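Local coordinates for protein enterochelin esterase (Salmonella enterica subsp. enterica serovar Typhimurium, PDB 3MGA) that probably hydrolyses the ester bonds of ferric enterobactin, the iron-loaded siderophore, so that the bacterium can release the iron, at residues 174-179 with 189-194; 181-186 with 259-264; 206-211 with 238-243; 246-251 with 288-293. All coordinates share one frame; numbering follows the deposited sequence. Where two conformers were deposited one is given.

Contact 1: 174-179 with 189-194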
# COMPACT_ATOMS: atom_id res chain seq x y z
N LEU A 174 -18.61 2.38 12.30
CA LEU A 174 -19.54 1.32 12.64
C LEU A 174 -19.12 0.07 11.90
O LEU A 174 -18.48 0.15 10.86
CB LEU A 174 -20.96 1.71 12.25
CG LEU A 174 -21.52 2.99 12.91
CD1 LEU A 174 -22.82 3.42 12.25
CD2 LEU A 174 -21.71 2.79 14.41
N MSE A 175 -19.47 -1.09 12.46
CA MSE A 175 -19.13 -2.38 11.89
C MSE A 175 -20.39 -3.18 11.59
O MSE A 175 -21.35 -3.16 12.36
CB MSE A 175 -18.23 -3.15 12.86
CG MSE A 175 -16.83 -2.58 12.94
SE MSE A 175 -15.79 -3.18 14.48
CE MSE A 175 -16.88 -2.38 15.89
N MSE A 176 -20.36 -3.90 10.48
CA MSE A 176 -21.48 -4.69 10.07
C MSE A 176 -20.98 -6.02 9.53
O MSE A 176 -19.92 -6.11 8.90
CB MSE A 176 -22.21 -3.89 9.00
CG MSE A 176 -23.36 -4.55 8.35
SE MSE A 176 -24.08 -3.37 6.98
CE MSE A 176 -25.27 -4.69 6.20
N GLN A 177 -21.74 -7.07 9.80
CA GLN A 177 -21.39 -8.39 9.34
C GLN A 177 -22.19 -8.59 8.06
O GLN A 177 -23.43 -8.58 8.09
CB GLN A 177 -21.76 -9.44 10.39
CG GLN A 177 -21.11 -10.82 10.19
CD GLN A 177 -19.60 -10.81 10.41
OE1 GLN A 177 -19.05 -9.86 10.98
NE2 GLN A 177 -18.92 -11.87 9.95
N TRP A 178 -21.50 -8.71 6.94
CA TRP A 178 -22.17 -8.90 5.65
C TRP A 178 -22.12 -10.36 5.18
O TRP A 178 -21.06 -10.87 4.80
CB TRP A 178 -21.60 -7.93 4.59
CG TRP A 178 -21.98 -8.30 3.20
CD1 TRP A 178 -23.21 -8.68 2.76
CD2 TRP A 178 -21.13 -8.27 2.05
NE1 TRP A 178 -23.17 -8.93 1.41
CE2 TRP A 178 -21.90 -8.68 0.95
CE3 TRP A 178 -19.79 -7.95 1.85
CZ2 TRP A 178 -21.38 -8.78 -0.33
CZ3 TRP A 178 -19.27 -8.05 0.57
CH2 TRP A 178 -20.07 -8.46 -0.50
N HIS A 179 -23.28 -11.01 5.23
CA HIS A 179 -23.45 -12.40 4.82
C HIS A 179 -23.88 -12.40 3.34
O HIS A 179 -24.96 -11.93 3.00
CB HIS A 179 -24.53 -13.08 5.66
CG HIS A 179 -24.34 -12.92 7.14
ND1 HIS A 179 -23.48 -13.70 7.87
CD2 HIS A 179 -24.93 -12.07 8.02
CE1 HIS A 179 -23.53 -13.33 9.14
NE2 HIS A 179 -24.40 -12.35 9.26
N VAL A 189 -17.62 -5.43 7.39
CA VAL A 189 -17.57 -4.20 6.61
C VAL A 189 -17.64 -3.04 7.62
O VAL A 189 -18.36 -3.12 8.63
CB VAL A 189 -18.69 -4.10 5.57
CG1 VAL A 189 -18.56 -5.23 4.53
CG2 VAL A 189 -20.07 -4.13 6.25
N TRP A 190 -16.85 -2.00 7.39
CA TRP A 190 -16.85 -0.85 8.28
C TRP A 190 -17.50 0.35 7.59
O TRP A 190 -17.35 0.54 6.39
CB TRP A 190 -15.44 -0.50 8.71
CG TRP A 190 -14.78 -1.47 9.62
CD1 TRP A 190 -14.69 -1.38 10.99
CD2 TRP A 190 -14.06 -2.66 9.26
NE1 TRP A 190 -13.97 -2.44 11.49
CE2 TRP A 190 -13.58 -3.25 10.45
CE3 TRP A 190 -13.78 -3.29 8.04
CZ2 TRP A 190 -12.84 -4.42 10.45
CZ3 TRP A 190 -13.05 -4.46 8.05
CH2 TRP A 190 -12.59 -5.01 9.25
N ILE A 191 -18.20 1.17 8.36
CA ILE A 191 -18.86 2.33 7.79
C ILE A 191 -18.50 3.59 8.55
O ILE A 191 -18.72 3.68 9.74
CB ILE A 191 -20.39 2.20 7.84
CG1 ILE A 191 -20.86 0.97 7.07
CG2 ILE A 191 -21.05 3.44 7.24
CD1 ILE A 191 -22.39 0.77 7.11
N LEU A 192 -17.94 4.56 7.84
CA LEU A 192 -17.62 5.85 8.44
C LEU A 192 -18.32 6.93 7.64
O LEU A 192 -18.29 6.92 6.42
CB LEU A 192 -16.11 6.13 8.41
CG LEU A 192 -15.73 7.51 8.95
CD1 LEU A 192 -15.96 7.56 10.45
CD2 LEU A 192 -14.28 7.85 8.63
N THR A 193 -18.97 7.86 8.33
CA THR A 193 -19.63 8.99 7.69
C THR A 193 -18.92 10.24 8.19
O THR A 193 -18.59 10.33 9.37
CB THR A 193 -21.12 9.07 8.05
OG1 THR A 193 -21.26 9.31 9.46
CG2 THR A 193 -21.85 7.79 7.69
N THR A 194 -18.69 11.21 7.32
CA THR A 194 -17.99 12.44 7.72
C THR A 194 -18.79 13.72 7.47
O THR A 194 -18.23 14.81 7.40
CB THR A 194 -16.63 12.54 7.00
OG1 THR A 194 -16.82 12.63 5.57
CG2 THR A 194 -15.78 11.33 7.33
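Met176 and Val189 face each other as an antiparallel hydrogen-bonded pair, and their side chains run next to one another in the same direction. CB of Met176 lies 3.5 Å from CG2 of Val189. Chi1 of 176° sets CG of the selenomethionine anti to its backbone N. The extended chain lies beside that methyl group, and its SE comes 4.5 Å from CD1 of Ile191. Trp178, two residues further along the same strand, meets the other methyl: its CE3 is 4.0 Å from Val189 CG1. Val189 is therefore touched on both branches.

Met175 and Trp190 form the intervening non-hydrogen-bonded pair, with side chains on the other face of the sheet. In the conformer given, the selenium of Met175 lies near the five-membered ring of Trp190, a doubtful Met-aromatic contact.

Four backbone bonds set this register. Leu174 N gives a nearly straight bond to Ile191 O at 2.9 Å (176° at the hydrogen), and Ile191 N returns one to Leu174 O. Met176 and Val189 exchange the second couple, Val189 N to Met176 O measuring 2.8 Å. The short strand axes approach to 4.6 Å at 148°, antiparallel but clearly twisted.

This is the beta hairpin of strands 174-180 and 185-193, at the border of the eight-stranded mixed sheet of an alpha/beta-hydrolase fold. Strand 185-193 bonds onward to strand 236-240, through Trp190 and Leu239. Helix 256-273 covers the face bearing Met176, Trp178 and Ile191, with Gln269, Val262 and Val273 as respective partners.

Contact 2: 181-186 with 259-264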
# COMPACT_ATOMS: atom_id res chain seq x y z
N GLU A 181 -24.97 -14.23 -0.13
CA GLU A 181 -25.59 -15.42 -0.69
C GLU A 181 -24.87 -15.75 -2.00
O GLU A 181 -24.59 -16.91 -2.30
CB GLU A 181 -27.10 -15.19 -0.92
CG GLU A 181 -27.86 -16.44 -1.31
CD GLU A 181 -29.35 -16.22 -1.54
OE1 GLU A 181 -29.85 -15.09 -1.35
OE2 GLU A 181 -30.03 -17.20 -1.91
N ARG A 182 -24.59 -14.71 -2.78
CA ARG A 182 -23.85 -14.83 -4.05
C ARG A 182 -22.48 -15.50 -3.82
O ARG A 182 -22.13 -16.45 -4.50
CB ARG A 182 -23.66 -13.41 -4.62
CG ARG A 182 -22.63 -13.21 -5.74
CD ARG A 182 -23.08 -13.65 -7.07
NE ARG A 182 -24.29 -12.96 -7.50
CZ ARG A 182 -24.87 -13.16 -8.68
NH1 ARG A 182 -24.33 -13.98 -9.57
NH2 ARG A 182 -25.99 -12.51 -8.99
N LEU A 183 -21.73 -15.00 -2.84
CA LEU A 183 -20.40 -15.54 -2.54
C LEU A 183 -20.41 -16.77 -1.65
O LEU A 183 -19.52 -17.62 -1.74
CB LEU A 183 -19.51 -14.47 -1.91
CG LEU A 183 -19.23 -13.29 -2.83
CD1 LEU A 183 -18.52 -12.17 -2.09
CD2 LEU A 183 -18.41 -13.77 -4.05
N GLY A 184 -21.40 -16.85 -0.77
CA GLY A 184 -21.53 -17.98 0.14
C GLY A 184 -20.58 -17.87 1.32
O GLY A 184 -20.12 -18.88 1.83
N ASN A 185 -20.28 -16.65 1.73
CA ASN A 185 -19.41 -16.40 2.87
C ASN A 185 -19.81 -15.13 3.61
O ASN A 185 -20.53 -14.29 3.06
CB ASN A 185 -17.94 -16.35 2.43
CG ASN A 185 -17.64 -15.22 1.45
OD1 ASN A 185 -18.19 -14.13 1.55
ND2 ASN A 185 -16.75 -15.49 0.51
N SER A 186 -19.38 -15.02 4.87
CA SER A 186 -19.67 -13.86 5.72
C SER A 186 -18.41 -13.03 5.86
O SER A 186 -17.30 -13.55 5.72
CB SER A 186 -20.18 -14.29 7.10
OG SER A 186 -21.41 -15.00 6.97
N TRP A 259 -18.25 -8.18 -7.22
CA TRP A 259 -18.89 -6.89 -7.50
C TRP A 259 -20.39 -6.98 -7.71
O TRP A 259 -21.10 -6.02 -7.41
CB TRP A 259 -18.19 -6.19 -8.66
CG TRP A 259 -16.85 -5.73 -8.25
CD1 TRP A 259 -15.65 -6.26 -8.62
CD2 TRP A 259 -16.56 -4.69 -7.31
NE1 TRP A 259 -14.63 -5.59 -7.99
CE2 TRP A 259 -15.17 -4.62 -7.18
CE3 TRP A 259 -17.36 -3.80 -6.58
CZ2 TRP A 259 -14.54 -3.68 -6.36
CZ3 TRP A 259 -16.74 -2.88 -5.77
CH2 TRP A 259 -15.34 -2.83 -5.66
N LEU A 260 -20.88 -8.10 -8.23
CA LEU A 260 -22.32 -8.29 -8.36
C LEU A 260 -22.90 -8.33 -6.96
O LEU A 260 -23.87 -7.65 -6.67
CB LEU A 260 -22.66 -9.59 -9.10
CG LEU A 260 -22.45 -9.64 -10.61
CD1 LEU A 260 -22.61 -11.06 -11.11
CD2 LEU A 260 -23.42 -8.69 -11.34
N ALA A 261 -22.27 -9.12 -6.08
CA ALA A 261 -22.70 -9.26 -4.70
C ALA A 261 -22.70 -7.94 -3.94
O ALA A 261 -23.63 -7.67 -3.17
CB ALA A 261 -21.79 -10.27 -3.98
N VAL A 262 -21.66 -7.13 -4.14
CA VAL A 262 -21.56 -5.83 -3.48
C VAL A 262 -22.73 -4.91 -3.86
O VAL A 262 -23.28 -4.20 -3.01
CB VAL A 262 -20.22 -5.13 -3.82
CG1 VAL A 262 -20.28 -3.63 -3.56
CG2 VAL A 262 -19.06 -5.80 -3.07
N GLN A 263 -23.13 -4.94 -5.12
CA GLN A 263 -24.21 -4.08 -5.59
C GLN A 263 -25.62 -4.56 -5.20
O GLN A 263 -26.46 -3.75 -4.80
CB GLN A 263 -24.13 -3.94 -7.10
CG GLN A 263 -22.82 -3.37 -7.58
CD GLN A 263 -22.71 -3.33 -9.08
OE1 GLN A 263 -23.53 -2.70 -9.75
NE2 GLN A 263 -21.69 -3.99 -9.61
N GLN A 264 -25.85 -5.87 -5.31
CA GLN A 264 -27.16 -6.48 -5.03
C GLN A 264 -27.45 -6.77 -3.56
O GLN A 264 -28.61 -6.77 -3.13
CB GLN A 264 -27.28 -7.79 -5.82
CG GLN A 264 -27.19 -7.64 -7.34
CD GLN A 264 -27.09 -8.99 -8.05
OE1 GLN A 264 -26.66 -9.99 -7.46
NE2 GLN A 264 -27.47 -9.01 -9.32
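Arg182 lays its side chain across Ala261 and Leu260 and ends on Gln264, which ties the turn of a beta hairpin to helix 256-273 in the alpha/beta-hydrolase fold. The turn contains a G1 beta bulge, in which Gly184 and Asn185 both face Ser180; Gly184 has the positive phi that such a bulge uses.

The arginine can be followed outward. Its CB is 3.7 Å from CB of Ala261, and CG, anti to the backbone N (chi1 165°), comes closer to the same methyl, at 3.5 Å. The CA atoms of Arg182 and Ala261 are also the nearest pair across the segments, so a small residue sits where the two backbones approach. Beyond CG the chain bends twice, at chi2 and chi3. NE then passes near CB of Leu260, and the guanidinium has CD1 of Leu260 over one face, 3.7 Å above the plane and displaced toward the rim, nearest to NH1. NH1 also has a long, weak ion pair with Asp257, while the backbone N of Arg182 bonds to Glu265, so both ends of the residue are referred to the helix.

Leu183 adds a lighter apolar touch, its CG 4.1 Å from Ala261 CB. Ala261 also meets Trp178 of strand 174-180, and Asn185 ND2 hydrogen-bonds Glu251 of helix 245-251.

At the tip, NH2 donates to Gln264 OE1 over 3.0 Å. The donor lies in the amide carbonyl plane, on a lone pair, whereas the oxygen is 18° out of the guanidinium plane, the two flat groups being turned 39° apart.

Contact 3: 206-211 with 238-243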
# COMPACT_ATOMS: atom_id res chain seq x y z
N ILE A 206 -15.73 3.17 -1.76
CA ILE A 206 -15.46 1.81 -1.31
C ILE A 206 -13.97 1.53 -1.26
O ILE A 206 -13.25 1.70 -2.24
CB ILE A 206 -16.12 0.78 -2.22
CG1 ILE A 206 -17.64 0.94 -2.19
CG2 ILE A 206 -15.74 -0.63 -1.78
CD1 ILE A 206 -18.37 -0.06 -3.07
N LEU A 207 -13.50 1.10 -0.09
CA LEU A 207 -12.10 0.77 0.10
C LEU A 207 -11.92 -0.72 0.32
O LEU A 207 -12.42 -1.29 1.30
CB LEU A 207 -11.48 1.57 1.24
CG LEU A 207 -11.10 3.03 0.96
CD1 LEU A 207 -12.29 3.88 0.57
CD2 LEU A 207 -10.44 3.61 2.20
N LEU A 208 -11.19 -1.35 -0.59
CA LEU A 208 -10.90 -2.77 -0.49
C LEU A 208 -9.80 -2.95 0.56
O LEU A 208 -9.21 -1.96 0.99
CB LEU A 208 -10.52 -3.32 -1.86
CG LEU A 208 -11.63 -3.17 -2.90
CD1 LEU A 208 -11.12 -3.53 -4.30
CD2 LEU A 208 -12.88 -4.01 -2.52
N ASP A 209 -9.54 -4.19 0.97
CA ASP A 209 -8.58 -4.45 2.03
C ASP A 209 -8.95 -3.59 3.25
O ASP A 209 -8.09 -2.99 3.90
CB ASP A 209 -7.14 -4.23 1.56
CG ASP A 209 -6.66 -5.34 0.63
OD1 ASP A 209 -6.87 -6.52 0.95
OD2 ASP A 209 -6.04 -5.04 -0.41
N GLY A 210 -10.24 -3.55 3.53
CA GLY A 210 -10.78 -2.77 4.64
C GLY A 210 -10.21 -3.10 6.00
O GLY A 210 -10.08 -2.23 6.86
N GLN A 211 -9.87 -4.38 6.20
CA GLN A 211 -9.31 -4.82 7.47
C GLN A 211 -8.03 -4.03 7.80
O GLN A 211 -7.83 -3.63 8.95
CB GLN A 211 -9.06 -6.34 7.46
CG GLN A 211 -7.97 -6.88 6.51
CD GLN A 211 -8.23 -6.64 5.02
OE1 GLN A 211 -9.35 -6.40 4.59
NE2 GLN A 211 -7.16 -6.73 4.21
N LEU A 238 -16.97 2.96 3.00
CA LEU A 238 -17.22 1.54 3.21
C LEU A 238 -15.94 0.70 3.07
O LEU A 238 -15.41 0.54 1.98
CB LEU A 238 -18.24 1.07 2.19
CG LEU A 238 -18.70 -0.37 2.26
CD1 LEU A 238 -19.31 -0.66 3.64
CD2 LEU A 238 -19.70 -0.64 1.16
N LEU A 239 -15.45 0.17 4.18
CA LEU A 239 -14.25 -0.66 4.14
C LEU A 239 -14.66 -2.11 4.14
O LEU A 239 -15.37 -2.55 5.05
CB LEU A 239 -13.32 -0.36 5.31
CG LEU A 239 -12.48 0.92 5.23
CD1 LEU A 239 -13.32 2.15 4.98
CD2 LEU A 239 -11.69 1.05 6.53
N ILE A 240 -14.23 -2.86 3.12
CA ILE A 240 -14.60 -4.26 3.02
C ILE A 240 -13.44 -5.20 3.37
O ILE A 240 -12.34 -5.07 2.84
CB ILE A 240 -15.12 -4.62 1.62
CG1 ILE A 240 -16.20 -3.63 1.18
CG2 ILE A 240 -15.66 -6.04 1.61
CD1 ILE A 240 -16.73 -3.92 -0.21
N ASP A 241 -13.71 -6.14 4.26
CA ASP A 241 -12.71 -7.12 4.70
C ASP A 241 -12.49 -8.11 3.57
O ASP A 241 -13.46 -8.66 3.03
CB ASP A 241 -13.25 -7.85 5.93
CG ASP A 241 -12.23 -8.75 6.59
OD1 ASP A 241 -11.10 -8.89 6.09
OD2 ASP A 241 -12.57 -9.33 7.64
N ALA A 242 -11.23 -8.32 3.21
CA ALA A 242 -10.87 -9.29 2.17
C ALA A 242 -10.88 -10.71 2.75
O ALA A 242 -10.75 -11.69 2.00
CB ALA A 242 -9.49 -8.97 1.58
N ILE A 243 -11.01 -10.80 4.07
CA ILE A 243 -11.08 -12.07 4.82
C ILE A 243 -9.71 -12.70 5.04
O ILE A 243 -9.21 -12.75 6.15
CB ILE A 243 -12.03 -13.11 4.16
CG1 ILE A 243 -13.44 -12.53 3.98
CG2 ILE A 243 -12.10 -14.37 5.01
CD1 ILE A 243 -14.43 -13.53 3.42
O HOH W 1 -11.52 -6.04 0.36
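Strands 204-207 and 236-240 are joined here by parallel pairing, Ile206 beside Leu238 and Leu207 beside Leu239. Among the backbone bonds, Leu207 N donates to Leu238 O at 2.9 Å and Ile240 N to Leu207 O at 3.0 Å. Beyond the end of strand 204-207, Gly210 N continues the linkage to Ile240 O at 2.7 Å, approaching from above the carbonyl plane. A water extends it, accepting from Asp209 N and donating to the same Ile240 O.

Apolar contacts lie on both faces: CG2 of Ile206 meets CD1 of Ile240 at 3.8 Å, and CB of Leu207 rests near CG of Leu239. Gly210 CA packs 3.6 Å from Leu239 CB, at a position where a side chain would collide with the Leu239-Ile240 backbone.

Side-chain polar bonds link the start of helix 210-216 to the loop after strand 236-240. Gln211 is bent at chi2 and its OE1 accepts from Ala242 N at 3.0 Å, the donor 51° out of the amide plane; its NE2 reaches Asp209 OD1. Asp241 OD1 closes an Asx turn on Ile243 N, 2.8 Å away.

Gln211 thus acts with both ends of its amide, one across the contact and one within its own segment. Both acidic groups are also paired with arginines, Asp209 with Arg248 and Asp241 with Arg188, which would be expected to stabilise their buried negative charge.

Contact 4: 246-251 with 288-293. With GOL (glycerol), chain E.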
# COMPACT_ATOMS: atom_id res chain seq x y z
N GLN A 246 -6.53 -16.62 0.76
CA GLN A 246 -7.24 -17.55 -0.10
C GLN A 246 -8.43 -16.84 -0.77
O GLN A 246 -8.57 -16.88 -1.98
CB GLN A 246 -7.71 -18.78 0.71
CG GLN A 246 -8.42 -19.88 -0.10
CD GLN A 246 -8.83 -21.09 0.77
OE1 GLN A 246 -8.60 -21.11 1.98
NE2 GLN A 246 -9.44 -22.10 0.13
N HIS A 247 -9.26 -16.17 0.01
CA HIS A 247 -10.42 -15.49 -0.54
C HIS A 247 -10.06 -14.28 -1.38
O HIS A 247 -10.60 -14.10 -2.47
CB HIS A 247 -11.38 -15.05 0.57
CG HIS A 247 -12.07 -16.19 1.26
ND1 HIS A 247 -11.61 -16.75 2.43
CD2 HIS A 247 -13.19 -16.88 0.93
CE1 HIS A 247 -12.41 -17.73 2.80
NE2 HIS A 247 -13.38 -17.82 1.90
N ARG A 248 -9.14 -13.47 -0.88
CA ARG A 248 -8.71 -12.26 -1.56
C ARG A 248 -8.15 -12.57 -2.95
O ARG A 248 -8.48 -11.90 -3.93
CB ARG A 248 -7.68 -11.52 -0.71
CG ARG A 248 -7.22 -10.19 -1.28
CD ARG A 248 -6.24 -9.49 -0.35
NE ARG A 248 -5.88 -8.17 -0.88
CZ ARG A 248 -4.88 -7.94 -1.72
NH1 ARG A 248 -4.10 -8.93 -2.14
NH2 ARG A 248 -4.66 -6.70 -2.15
N SER A 249 -7.30 -13.59 -3.03
CA SER A 249 -6.70 -13.99 -4.30
C SER A 249 -7.74 -14.57 -5.27
O SER A 249 -7.51 -14.63 -6.47
CB SER A 249 -5.56 -14.98 -4.06
OG SER A 249 -4.55 -14.40 -3.25
N GLN A 250 -8.88 -15.01 -4.73
CA GLN A 250 -9.97 -15.57 -5.54
C GLN A 250 -11.06 -14.53 -5.87
O GLN A 250 -11.66 -14.58 -6.95
CB GLN A 250 -10.63 -16.74 -4.80
CG GLN A 250 -9.77 -17.99 -4.67
CD GLN A 250 -10.42 -19.08 -3.80
OE1 GLN A 250 -11.17 -18.79 -2.85
NE2 GLN A 250 -10.11 -20.33 -4.11
N GLU A 251 -11.32 -13.60 -4.95
CA GLU A 251 -12.40 -12.62 -5.12
C GLU A 251 -12.03 -11.28 -5.74
O GLU A 251 -12.87 -10.67 -6.39
CB GLU A 251 -13.10 -12.39 -3.76
CG GLU A 251 -13.76 -13.66 -3.20
CD GLU A 251 -14.36 -13.48 -1.81
OE1 GLU A 251 -13.98 -12.54 -1.08
OE2 GLU A 251 -15.22 -14.32 -1.44
N GLN A 288 -5.58 -1.42 -3.54
CA GLN A 288 -4.16 -1.55 -3.79
C GLN A 288 -3.80 -2.97 -4.20
O GLN A 288 -4.37 -3.93 -3.69
CB GLN A 288 -3.36 -1.19 -2.53
CG GLN A 288 -3.78 0.10 -1.86
CD GLN A 288 -5.05 -0.05 -1.06
OE1 GLN A 288 -5.27 -1.06 -0.41
NE2 GLN A 288 -5.88 0.99 -1.07
N SER A 289 -2.84 -3.09 -5.11
CA SER A 289 -2.36 -4.39 -5.58
C SER A 289 -3.55 -5.10 -6.25
O SER A 289 -4.13 -4.53 -7.18
CB SER A 289 -1.72 -5.15 -4.42
OG SER A 289 -0.94 -6.23 -4.88
N PHE A 290 -3.95 -6.30 -5.81
CA PHE A 290 -5.13 -6.92 -6.45
C PHE A 290 -6.35 -6.03 -6.27
O PHE A 290 -7.31 -6.12 -7.04
CB PHE A 290 -5.48 -8.33 -5.95
CG PHE A 290 -4.61 -9.43 -6.49
CD1 PHE A 290 -4.25 -9.46 -7.83
CD2 PHE A 290 -4.30 -10.53 -5.70
CE1 PHE A 290 -3.49 -10.52 -8.34
CE2 PHE A 290 -3.55 -11.58 -6.20
CZ PHE A 290 -3.14 -11.57 -7.52
N GLY A 291 -6.33 -5.19 -5.23
CA GLY A 291 -7.42 -4.26 -4.96
C GLY A 291 -7.52 -3.20 -6.05
O GLY A 291 -8.62 -2.72 -6.36
N GLY A 292 -6.37 -2.83 -6.62
CA GLY A 292 -6.32 -1.82 -7.68
C GLY A 292 -6.86 -2.39 -8.98
O GLY A 292 -7.59 -1.72 -9.72
N LEU A 293 -6.49 -3.63 -9.24
CA LEU A 293 -6.94 -4.35 -10.41
C LEU A 293 -8.45 -4.53 -10.34
O LEU A 293 -9.17 -4.29 -11.31
CB LEU A 293 -6.25 -5.73 -10.47
CG LEU A 293 -6.70 -6.77 -11.50
CD1 LEU A 293 -6.53 -6.29 -12.93
CD2 LEU A 293 -5.93 -8.07 -11.27
C1 GOL E . 0.58 -10.57 -5.03
O1 GOL E . 0.28 -11.39 -3.93
C2 GOL E . -0.08 -9.21 -4.88
O2 GOL E . 0.73 -8.37 -4.09
C3 GOL E . -1.46 -9.35 -4.23
O3 GOL E . -2.32 -8.31 -4.64
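Helix 245-251 approaches the strand-to-helix turn at 288-293 no closer than 7.6 Å between CA atoms, at Ser249 and Phe290, so side chains bridge the gap. Ser289 stands at that turn with phi 62° and psi -123°, a strained backbone consistent with a nucleophile elbow, and its GxSxG setting agrees with a serine nucleophile as in alpha/beta-hydrolases.

Arg248 does most of the spanning. It is extended from CG to NE, and its guanidinium brings NH1 to 3.9 Å from CD2 of Phe290, with Phe290 CB over one face. Its NE is held by Asp209 in a salt bridge.

A glycerol, probably from the crystallisation liquor, sits beside Ser289. Its O3 accepts from Arg248 NH1 at 3.1 Å and from Phe290 N at 2.8 Å. Ser289 OG shares a hydrogen bond of 2.8 Å with glycerol O2; its approach to O3 is so short that a bond there is doubtful. Carbon C2 lies over a face of the Phe290 ring.

Glycerol O3 is thus held by a cationic side chain and a backbone N-H beside the probable nucleophile, a polar setting that may be consistent with binding an oxygen-rich substrate group.

Overall arrangement
Contacts 1 and 3 lie in one mixed sheet, from its edge inward: Trp190 N of contact 1 bonds to Leu239 O of contact 3 at 2.8 Å, and their centres are 10 Å apart. Contact 2 joins the edge hairpin to helix 256-273; its Asn185 ND2 lies 2.7 Å from Glu251 OE2 of contact 4, and its Val262 CG2 packs on Trp178 CH2 of contact 1. A direct tie to the probable active site is the 2.7 Å salt bridge from Asp209 OD1 in contact 3 to Arg248 NE in contact 4, beside the glycerol. Contact 1, about 20 Å from contact 4 between centres, does not touch it.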